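Local structure of Drep2 (Drosophila melanogaster, 4D2K) at residues K23-V26 with E32-V35. The protein probably acts in apoptotic DNA fragmentation as a DFF-related factor, its CIDE domain, the part described here, associating with other such domains into higher-order assemblies. Numbering follows the deposited sequence.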
ATOM      1  N   LYS A  23      -2.304  -6.737  -6.397  1.00 34.59           N
ATOM      2  CA  LYS A  23      -2.220  -7.819  -5.421  1.00 36.10           C
ATOM      3  C   LYS A  23      -3.186  -7.609  -4.258  1.00 37.52           C
ATOM      4  O   LYS A  23      -3.608  -6.496  -3.978  1.00 36.79           O
ATOM      5  CB  LYS A  23      -0.795  -7.925  -4.859  1.00 39.55           C
ATOM      6  CG  LYS A  23       0.285  -8.172  -5.909  1.00 38.03           C
ATOM      7  CD  LYS A  23       0.221  -9.584  -6.413  1.00 41.24           C
ATOM      8  CE  LYS A  23       1.326  -9.873  -7.381  1.00 41.45           C
ATOM      9  NZ  LYS A  23       1.634 -11.302  -7.377  1.00 45.27           N
ATOM     10  N   GLY A  24      -3.499  -8.677  -3.544  1.00 36.80           N
ATOM     11  CA  GLY A  24      -4.378  -8.558  -2.407  1.00 35.84           C
ATOM     12  C   GLY A  24      -3.575  -8.985  -1.201  1.00 37.39           C
ATOM     13  O   GLY A  24      -2.828  -9.963  -1.268  1.00 40.56           O
ATOM     14  N   VAL A  25      -3.717  -8.252  -0.099  1.00 35.14           N
ATOM     15  CA  VAL A  25      -2.997  -8.598   1.110  1.00 32.89           C
ATOM     16  C   VAL A  25      -3.971  -8.578   2.239  1.00 33.99           C
ATOM     17  O   VAL A  25      -5.015  -7.927   2.165  1.00 33.30           O
ATOM     18  CB  VAL A  25      -1.831  -7.613   1.414  1.00 36.65           C
ATOM     19  CG1 VAL A  25      -0.782  -7.638   0.304  1.00 36.32           C
ATOM     20  CG2 VAL A  25      -2.375  -6.193   1.661  1.00 32.39           C
ATOM     21  N   VAL A  26      -3.610  -9.265   3.311  1.00 37.01           N
ATOM     22  CA  VAL A  26      -4.418  -9.273   4.513  1.00 37.26           C
ATOM     23  C   VAL A  26      -3.516  -8.950   5.679  1.00 39.68           C
ATOM     24  O   VAL A  26      -2.615  -9.722   5.987  1.00 38.17           O
ATOM     25  CB  VAL A  26      -5.106 -10.630   4.739  1.00 37.19           C
ATOM     26  CG1 VAL A  26      -5.942 -10.582   6.028  1.00 41.67           C
ATOM     27  CG2 VAL A  26      -5.974 -10.983   3.555  1.00 35.59           C
ATOM     28  N   GLU A  32       2.956  -3.996   8.938  1.00 43.11           N
ATOM     29  CA  GLU A  32       2.678  -5.229   8.229  1.00 44.50           C
ATOM     30  C   GLU A  32       2.185  -4.905   6.810  1.00 41.97           C
ATOM     31  O   GLU A  32       2.468  -5.648   5.861  1.00 42.56           O
ATOM     32  CB  GLU A  32       1.670  -6.060   9.036  1.00 46.20           C
ATOM     33  CG  GLU A  32       1.438  -7.487   8.582  1.00 54.04           C
ATOM     34  CD  GLU A  32       0.354  -8.167   9.413  1.00 61.06           C
ATOM     35  OE1 GLU A  32       0.288  -7.891  10.635  1.00 61.04           O
ATOM     36  OE2 GLU A  32      -0.449  -8.943   8.848  1.00 65.99           O
ATOM     37  N   LEU A  33       1.462  -3.797   6.658  1.00 39.34           N
ATOM     38  CA  LEU A  33       1.098  -3.355   5.314  1.00 40.06           C
ATOM     39  C   LEU A  33       2.349  -3.166   4.466  1.00 41.49           C
ATOM     40  O   LEU A  33       2.399  -3.662   3.343  1.00 40.44           O
ATOM     41  CB  LEU A  33       0.267  -2.067   5.346  1.00 39.44           C
ATOM     42  CG  LEU A  33       0.088  -1.410   3.971  1.00 37.92           C
ATOM     43  CD1 LEU A  33      -0.579  -2.353   2.990  1.00 38.94           C
ATOM     44  CD2 LEU A  33      -0.771  -0.176   4.118  1.00 37.30           C
ATOM     45  N   LEU A  34       3.371  -2.503   5.017  1.00 41.17           N
ATOM     46  CA  LEU A  34       4.635  -2.317   4.290  1.00 42.02           C
ATOM     47  C   LEU A  34       5.353  -3.636   3.977  1.00 44.34           C
ATOM     48  O   LEU A  34       5.788  -3.865   2.846  1.00 42.86           O
ATOM     49  CB  LEU A  34       5.582  -1.404   5.079  1.00 40.54           C
ATOM     50  CG  LEU A  34       5.179   0.057   5.290  1.00 46.14           C
ATOM     51  CD1 LEU A  34       6.194   0.797   6.149  1.00 46.71           C
ATOM     52  CD2 LEU A  34       5.055   0.739   3.952  1.00 42.51           C
ATOM     53  N   VAL A  35       5.504  -4.494   4.980  1.00 43.18           N
ATOM     54  CA  VAL A  35       6.159  -5.778   4.754  1.00 43.47           C
ATOM     55  C   VAL A  35       5.479  -6.607   3.644  1.00 45.46           C
ATOM     56  O   VAL A  35       6.159  -7.058   2.718  1.00 44.90           O
ATOM     57  CB  VAL A  35       6.225  -6.606   6.047  1.00 48.64           C
ATOM     58  CG1 VAL A  35       6.635  -8.032   5.726  1.00 52.02           C
ATOM     59  CG2 VAL A  35       7.197  -5.951   7.053  1.00 41.74           C
TER
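In the beta-grasp fold of this CIDE-N domain, V25 on the edge strand 22-27 faces L33 on the helix 30-40 that follows it along the chain and lies over the sheet. The interface is slight, burying 84 Å² in all, and a single apolar touch forms its inner side: CG2 of V25 comes within 4.4 Å of CD1 of L33. This is a loose van der Waals approach between branch methyls, in keeping with the 7.9 Å between the CA atoms of the two residues. V25 points its side chain at the helix, whereas L33 leaves the helix alongside the strand, and with CG almost trans to the backbone N (chi1 169°) its branched end comes nearer to V25. The same valine also packs on L12 and I14 of strand 10-16 and on R36 and K40 further along the helix, which makes it part of the seam between hairpin and helix.

Nearer the start of the helix the contact becomes polar. E32 is stretched out, its CG swung beside its own carbonyl carbon (chi1 -170°) and the chain extended beyond, and OE2 thereby reaches within 3.7 Å of the carbonyl O of V26. The two oxygens only lie near each other, with no bond between them; OE2 is held instead by a salt bridge to NZ of K9 and a weak hydrogen bond from N of G28, and the lysine's charge probably eases the closeness of the two acceptors. V26 turns its own side chain away from the helix, leaving its main chain to face the carboxylate. The valine packed against L33, and the glutamate held by K9 and G28, mark where the N-terminal hairpin meets the start of the helix, in the beta-beta-alpha unit with which ubiquitin-like folds begin.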